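Local coordinates for protein collagen adhesin (Enterococcus faecalis, PDB 2OKM) that probably binds collagen, this chain being the N2 collagen-binding region of a cell-wall-anchored surface adhesin, at residues S31-D36 / F92-A97; I37-R42 / Y124-Q129. All blocks are in the same frame, centred on the assembly; numbering follows the deposited sequence.

Interaction 1 (S31-D36 / F92-A97)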
loop_
_atom_site.group_PDB
_atom_site.type_symbol
_atom_site.label_atom_id
_atom_site.label_comp_id
_atom_site.label_asym_id
_atom_site.label_seq_id
_atom_site.Cartn_x
_atom_site.Cartn_y
_atom_site.Cartn_z
ATOM N N SER A 31 -7.518 -3.642 13.713
ATOM C CA SER A 31 -8.179 -4.890 14.082
ATOM C C SER A 31 -7.100 -5.953 14.261
ATOM O O SER A 31 -5.954 -5.763 13.863
ATOM C CB SER A 31 -9.124 -5.345 12.968
ATOM O OG SER A 31 -10.091 -4.355 12.661
ATOM N N ASP A 32 -7.464 -7.068 14.878
ATOM C CA ASP A 32 -6.523 -8.162 15.051
ATOM C C ASP A 32 -6.540 -8.898 13.710
ATOM O O ASP A 32 -7.480 -8.740 12.930
ATOM C CB ASP A 32 -7.004 -9.101 16.166
ATOM C CG ASP A 32 -5.931 -10.074 16.620
ATOM O OD1 ASP A 32 -6.224 -10.905 17.508
ATOM O OD2 ASP A 32 -4.796 -10.007 16.104
ATOM N N VAL A 33 -5.494 -9.671 13.429
ATOM C CA VAL A 33 -5.421 -10.459 12.199
ATOM C C VAL A 33 -4.915 -11.844 12.588
ATOM O O VAL A 33 -4.167 -11.976 13.557
ATOM C CB VAL A 33 -4.461 -9.836 11.154
ATOM C CG1 VAL A 33 -5.022 -8.510 10.653
ATOM C CG2 VAL A 33 -3.079 -9.641 11.757
ATOM N N THR A 34 -5.323 -12.870 11.843
ATOM C CA THR A 34 -4.916 -14.242 12.142
ATOM C C THR A 34 -3.868 -14.812 11.192
ATOM O O THR A 34 -3.388 -15.930 11.386
ATOM C CB THR A 34 -6.131 -15.191 12.141
ATOM O OG1 THR A 34 -6.770 -15.151 10.860
ATOM C CG2 THR A 34 -7.125 -14.781 13.214
ATOM N N GLU A 35 -3.520 -14.048 10.162
ATOM C CA GLU A 35 -2.516 -14.476 9.201
ATOM C C GLU A 35 -1.853 -13.247 8.604
ATOM O O GLU A 35 -2.240 -12.115 8.909
ATOM C CB GLU A 35 -3.150 -15.304 8.080
ATOM C CG GLU A 35 -4.275 -14.596 7.342
ATOM C CD GLU A 35 -4.746 -15.359 6.116
ATOM O OE1 GLU A 35 -4.790 -16.608 6.168
ATOM O OE2 GLU A 35 -5.084 -14.710 5.104
ATOM N N ASP A 36 -0.847 -13.472 7.767
ATOM C CA ASP A 36 -0.151 -12.367 7.120
ATOM C C ASP A 36 -1.148 -11.640 6.229
ATOM O O ASP A 36 -2.205 -12.178 5.897
ATOM C CB ASP A 36 0.981 -12.862 6.212
ATOM C CG ASP A 36 2.083 -13.583 6.959
ATOM O OD1 ASP A 36 2.182 -13.456 8.195
ATOM O OD2 ASP A 36 2.874 -14.270 6.282
ATOM N N PHE A 92 2.726 -8.200 4.937
ATOM C CA PHE A 92 2.864 -7.721 6.311
ATOM C C PHE A 92 2.726 -8.971 7.166
ATOM O O PHE A 92 1.704 -9.664 7.098
ATOM C CB PHE A 92 1.735 -6.751 6.674
ATOM C CG PHE A 92 1.695 -5.513 5.828
ATOM C CD1 PHE A 92 2.300 -4.339 6.260
ATOM C CD2 PHE A 92 1.054 -5.527 4.593
ATOM C CE1 PHE A 92 2.267 -3.191 5.476
ATOM C CE2 PHE A 92 1.015 -4.384 3.800
ATOM C CZ PHE A 92 1.623 -3.215 4.241
ATOM N N TYR A 93 3.749 -9.274 7.960
ATOM C CA TYR A 93 3.696 -10.462 8.804
ATOM C C TYR A 93 2.661 -10.318 9.916
ATOM O O TYR A 93 2.482 -9.246 10.490
ATOM C CB TYR A 93 5.076 -10.762 9.395
ATOM C CG TYR A 93 6.160 -10.978 8.356
ATOM C CD1 TYR A 93 5.898 -11.684 7.182
ATOM C CD2 TYR A 93 7.453 -10.498 8.561
ATOM C CE1 TYR A 93 6.900 -11.907 6.234
ATOM C CE2 TYR A 93 8.463 -10.718 7.618
ATOM C CZ TYR A 93 8.177 -11.420 6.461
ATOM O OH TYR A 93 9.165 -11.632 5.523
ATOM N N ARG A 94 1.987 -11.424 10.205
ATOM C CA ARG A 94 0.933 -11.483 11.209
ATOM C C ARG A 94 1.205 -10.779 12.538
ATOM O O ARG A 94 0.475 -9.863 12.925
ATOM C CB ARG A 94 0.591 -12.954 11.478
ATOM C CG ARG A 94 -0.722 -13.214 12.206
ATOM C CD ARG A 94 -0.663 -12.871 13.685
ATOM N NE ARG A 94 -1.860 -13.327 14.393
ATOM C CZ ARG A 94 -1.989 -14.520 14.965
ATOM N NH1 ARG A 94 -0.991 -15.393 14.922
ATOM N NH2 ARG A 94 -3.119 -14.842 15.585
ATOM N N ASP A 95 2.247 -11.205 13.242
ATOM C CA ASP A 95 2.532 -10.643 14.554
ATOM C C ASP A 95 2.554 -9.130 14.702
ATOM O O ASP A 95 1.834 -8.583 15.541
ATOM C CB ASP A 95 3.830 -11.224 15.119
ATOM C CG ASP A 95 3.605 -12.525 15.856
ATOM O OD1 ASP A 95 4.494 -12.929 16.635
ATOM O OD2 ASP A 95 2.536 -13.142 15.655
ATOM N N LYS A 96 3.369 -8.447 13.906
ATOM C CA LYS A 96 3.441 -7.000 14.035
ATOM C C LYS A 96 2.295 -6.256 13.363
ATOM O O LYS A 96 2.182 -5.032 13.481
ATOM C CB LYS A 96 4.806 -6.492 13.550
ATOM C CG LYS A 96 5.941 -6.901 14.497
ATOM C CD LYS A 96 7.238 -6.145 14.251
ATOM C CE LYS A 96 8.293 -6.557 15.276
ATOM N NZ LYS A 96 9.544 -5.749 15.197
ATOM N N ALA A 97 1.424 -6.994 12.681
ATOM C CA ALA A 97 0.272 -6.384 12.029
ATOM C C ALA A 97 -0.945 -6.413 12.957
ATOM O O ALA A 97 -1.911 -5.682 12.747
ATOM C CB ALA A 97 -0.043 -7.104 10.725
HETATM O O HOH W 1 -5.537 -13.402 16.110
#

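Interaction 2 (I37-R42 / Y124-Q129)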
loop_
_atom_site.group_PDB
_atom_site.type_symbol
_atom_site.label_atom_id
_atom_site.label_comp_id
_atom_site.label_asym_id
_atom_site.label_seq_id
_atom_site.Cartn_x
_atom_site.Cartn_y
_atom_site.Cartn_z
ATOM N N ILE A 37 -0.800 -10.418 5.851
ATOM C CA ILE A 37 -1.621 -9.621 4.947
ATOM C C ILE A 37 -0.773 -9.592 3.685
ATOM O O ILE A 37 0.380 -9.171 3.730
ATOM C CB ILE A 37 -1.793 -8.177 5.445
ATOM C CG1 ILE A 37 -2.464 -8.172 6.818
ATOM C CG2 ILE A 37 -2.622 -7.383 4.436
ATOM C CD1 ILE A 37 -2.427 -6.819 7.506
ATOM N N SER A 38 -1.333 -10.039 2.565
ATOM C CA SER A 38 -0.575 -10.078 1.319
ATOM C C SER A 38 -1.233 -9.276 0.214
ATOM O O SER A 38 -2.377 -9.531 -0.148
ATOM C CB SER A 38 -0.401 -11.528 0.859
ATOM O OG SER A 38 0.244 -12.300 1.855
ATOM N N ILE A 39 -0.494 -8.311 -0.325
ATOM C CA ILE A 39 -0.993 -7.461 -1.397
ATOM C C ILE A 39 -0.224 -7.700 -2.690
ATOM O O ILE A 39 1.006 -7.701 -2.694
ATOM C CB ILE A 39 -0.839 -5.964 -1.041
ATOM C CG1 ILE A 39 -1.608 -5.645 0.241
ATOM C CG2 ILE A 39 -1.332 -5.099 -2.201
ATOM C CD1 ILE A 39 -1.402 -4.227 0.734
ATOM N N ALA A 40 -0.956 -7.922 -3.780
ATOM C CA ALA A 40 -0.347 -8.096 -5.094
ATOM C C ALA A 40 -0.763 -6.826 -5.825
ATOM O O ALA A 40 -1.950 -6.613 -6.084
ATOM C CB ALA A 40 -0.910 -9.325 -5.796
ATOM N N ASP A 41 0.211 -5.982 -6.146
ATOM C CA ASP A 41 -0.070 -4.711 -6.799
ATOM C C ASP A 41 0.427 -4.615 -8.239
ATOM O O ASP A 41 1.586 -4.904 -8.526
ATOM C CB ASP A 41 0.543 -3.582 -5.964
ATOM C CG ASP A 41 0.026 -2.219 -6.359
ATOM O OD1 ASP A 41 0.269 -1.797 -7.508
ATOM O OD2 ASP A 41 -0.626 -1.574 -5.510
ATOM N N ARG A 42 -0.466 -4.205 -9.138
ATOM C CA ARG A 42 -0.137 -4.044 -10.550
ATOM C C ARG A 42 -0.487 -2.619 -10.958
ATOM O O ARG A 42 -1.661 -2.275 -11.100
ATOM C CB ARG A 42 -0.924 -5.043 -11.398
ATOM N N TYR A 124 -4.976 -3.841 -7.393
ATOM C CA TYR A 124 -4.448 -4.686 -6.342
ATOM C C TYR A 124 -5.337 -5.883 -6.058
ATOM O O TYR A 124 -6.513 -5.902 -6.409
ATOM C CB TYR A 124 -4.250 -3.864 -5.057
ATOM C CG TYR A 124 -5.545 -3.369 -4.440
ATOM C CD1 TYR A 124 -6.343 -4.220 -3.676
ATOM C CD2 TYR A 124 -5.988 -2.062 -4.646
ATOM C CE1 TYR A 124 -7.556 -3.782 -3.131
ATOM C CE2 TYR A 124 -7.199 -1.617 -4.107
ATOM C CZ TYR A 124 -7.975 -2.481 -3.355
ATOM O OH TYR A 124 -9.187 -2.057 -2.845
ATOM N N ASP A 125 -4.733 -6.882 -5.427
ATOM C CA ASP A 125 -5.413 -8.100 -5.008
ATOM C C ASP A 125 -4.851 -8.292 -3.608
ATOM O O ASP A 125 -3.646 -8.431 -3.437
ATOM C CB ASP A 125 -5.022 -9.278 -5.890
ATOM C CG ASP A 125 -5.648 -10.586 -5.431
ATOM O OD1 ASP A 125 -4.997 -11.644 -5.610
ATOM O OD2 ASP A 125 -6.791 -10.571 -4.914
ATOM N N ILE A 126 -5.712 -8.264 -2.602
ATOM C CA ILE A 126 -5.228 -8.425 -1.238
ATOM C C ILE A 126 -5.891 -9.600 -0.542
ATOM O O ILE A 126 -7.088 -9.827 -0.688
ATOM C CB ILE A 126 -5.454 -7.141 -0.401
ATOM C CG1 ILE A 126 -4.833 -7.309 0.987
ATOM C CG2 ILE A 126 -6.941 -6.836 -0.290
ATOM C CD1 ILE A 126 -4.939 -6.066 1.854
ATOM N N ASN A 127 -5.085 -10.356 0.199
ATOM C CA ASN A 127 -5.549 -11.512 0.957
ATOM C C ASN A 127 -5.276 -11.249 2.433
ATOM O O ASN A 127 -4.182 -10.822 2.795
ATOM C CB ASN A 127 -4.790 -12.773 0.523
ATOM C CG ASN A 127 -5.274 -13.319 -0.807
ATOM O OD1 ASN A 127 -6.393 -13.828 -0.912
ATOM N ND2 ASN A 127 -4.435 -13.211 -1.834
ATOM N N TYR A 128 -6.275 -11.488 3.276
ATOM C CA TYR A 128 -6.118 -11.291 4.714
ATOM C C TYR A 128 -7.199 -12.059 5.468
ATOM O O TYR A 128 -8.162 -12.531 4.868
ATOM C CB TYR A 128 -6.180 -9.795 5.059
ATOM C CG TYR A 128 -7.512 -9.125 4.793
ATOM C CD1 TYR A 128 -8.517 -9.113 5.761
ATOM C CD2 TYR A 128 -7.758 -8.476 3.583
ATOM C CE1 TYR A 128 -9.731 -8.463 5.529
ATOM C CE2 TYR A 128 -8.967 -7.828 3.341
ATOM C CZ TYR A 128 -9.947 -7.823 4.319
ATOM O OH TYR A 128 -11.135 -7.168 4.086
ATOM N N GLN A 129 -7.033 -12.197 6.780
ATOM C CA GLN A 129 -8.016 -12.911 7.586
ATOM C C GLN A 129 -8.121 -12.304 8.978
ATOM O O GLN A 129 -7.113 -12.111 9.659
ATOM C CB GLN A 129 -7.651 -14.396 7.689
ATOM C CG GLN A 129 -8.706 -15.241 8.398
ATOM C CD GLN A 129 -8.450 -16.735 8.283
ATOM O OE1 GLN A 129 -9.227 -17.546 8.786
ATOM N NE2 GLN A 129 -7.361 -17.104 7.618
HETATM O O HOH W 2 -2.474 -11.310 -2.704
#

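Interaction 1 (S31-D36 / F92-A97)
R94, with D36 and V33, joins two parts at one end of the immunoglobulin-like β-sandwich of the collagen-binding domain: the loop S31-D36, which leads into strand 37-43, and the turn that follows strand 87-92 and enters the short, weakly bonded helix 94-97. The R94 side chain lies along the loop backbone. Its CG is anti to the backbone N (chi1 -164°) and passes 3.6 Å from E35 N, after which a bend at chi2 carries the guanidinium to V33. There R94 NE donates to V33 O at 2.8 Å, and the carbonyl sits somewhat out of the guanidinium plane. T34 O lies over one guanidinium face. D36 reaches the same arginine at its backbone: its OD1 accepts R94 N at 2.9 Å with an N-H...O angle of 155°, meeting it on the anti side of the carboxylate. The other oxygen, OD2, makes a salt bridge with R91, so each carboxylate oxygen of D36 has its own partner. V33 supplies the apolar part, its CG2 lying 4.1 Å from A97 CB, while F6 and R98 pack against the same side chain. D32 forms a salt bridge with R98 and bonds weakly to V33 N through OD2. A water ties this end together, accepting from R94 NH2 at 2.9 Å and donating to D32 OD1 and V33 O, so that V33 O receives both the arginine NE and the water.

Interaction 2 (I37-R42 / Y124-Q129)
I39 and I126 form a non-hydrogen-bonded pair, their side chains side by side and pointing the same way, where strands 37-42 and 124-128 run antiparallel (173°) in the five-stranded sheet of the β-sandwich. Backbone bonds come in two reciprocal sets. S38 and N127 exchange N-H...O bonds of 3.0 Å (S38 N to N127 O) and 2.9 Å (N127 N to S38 O). A40 and D125 form the next hydrogen-bonded pair, in which the bond from D125 N to A40 O is the more bent, at 143°. CA-H...O contacts accompany these bonds, I126 CA lying 3.2 Å from S38 O. Apolar contacts gather on the face bearing I39 and I126. I126 CG1 is anti to its backbone N (chi1 -175°), which extends CD1 alongside both isoleucines of the other strand: it meets I37 CG2 at 3.7 Å and I39 CG1 at 3.7 Å. F7 of strand 7-12, in the other sheet, packs on I39 and I126, and its ring meets that of Y124 edge-to-face. On the opposite face A40 CB and D125 CB meet at 4.1 Å, and a water accepts from N127 ND2 and donates to S38 O. The contact is thus two-sided: isoleucine carbons pack toward the sandwich interior beside the D41 carboxylate, which bonds to N122, while across the sheet N127 is held by water and N137, to which D125 OD2 bonds weakly.

In the fold
From the N terminus, the chain leaves strand 19-26, passes through loop 31-36 and runs directly into strand 37-43. Interaction 1 closes a loop of 55 residues when the chain returns at 92-97, and interaction 2 closes one of 81 residues at 124-129. Their segments alternate along the sequence, so the two closures cross instead of nesting. They also touch: F92 N probably bonds to I37 O, and T34 N probably to Q129 O. In the sheet, strand 37-43 sits between strands 87-92 and 119-128, with interaction 1 fastening one end of this part of the sheet and interaction 2 pairing strand 37-43 with strand 119-128.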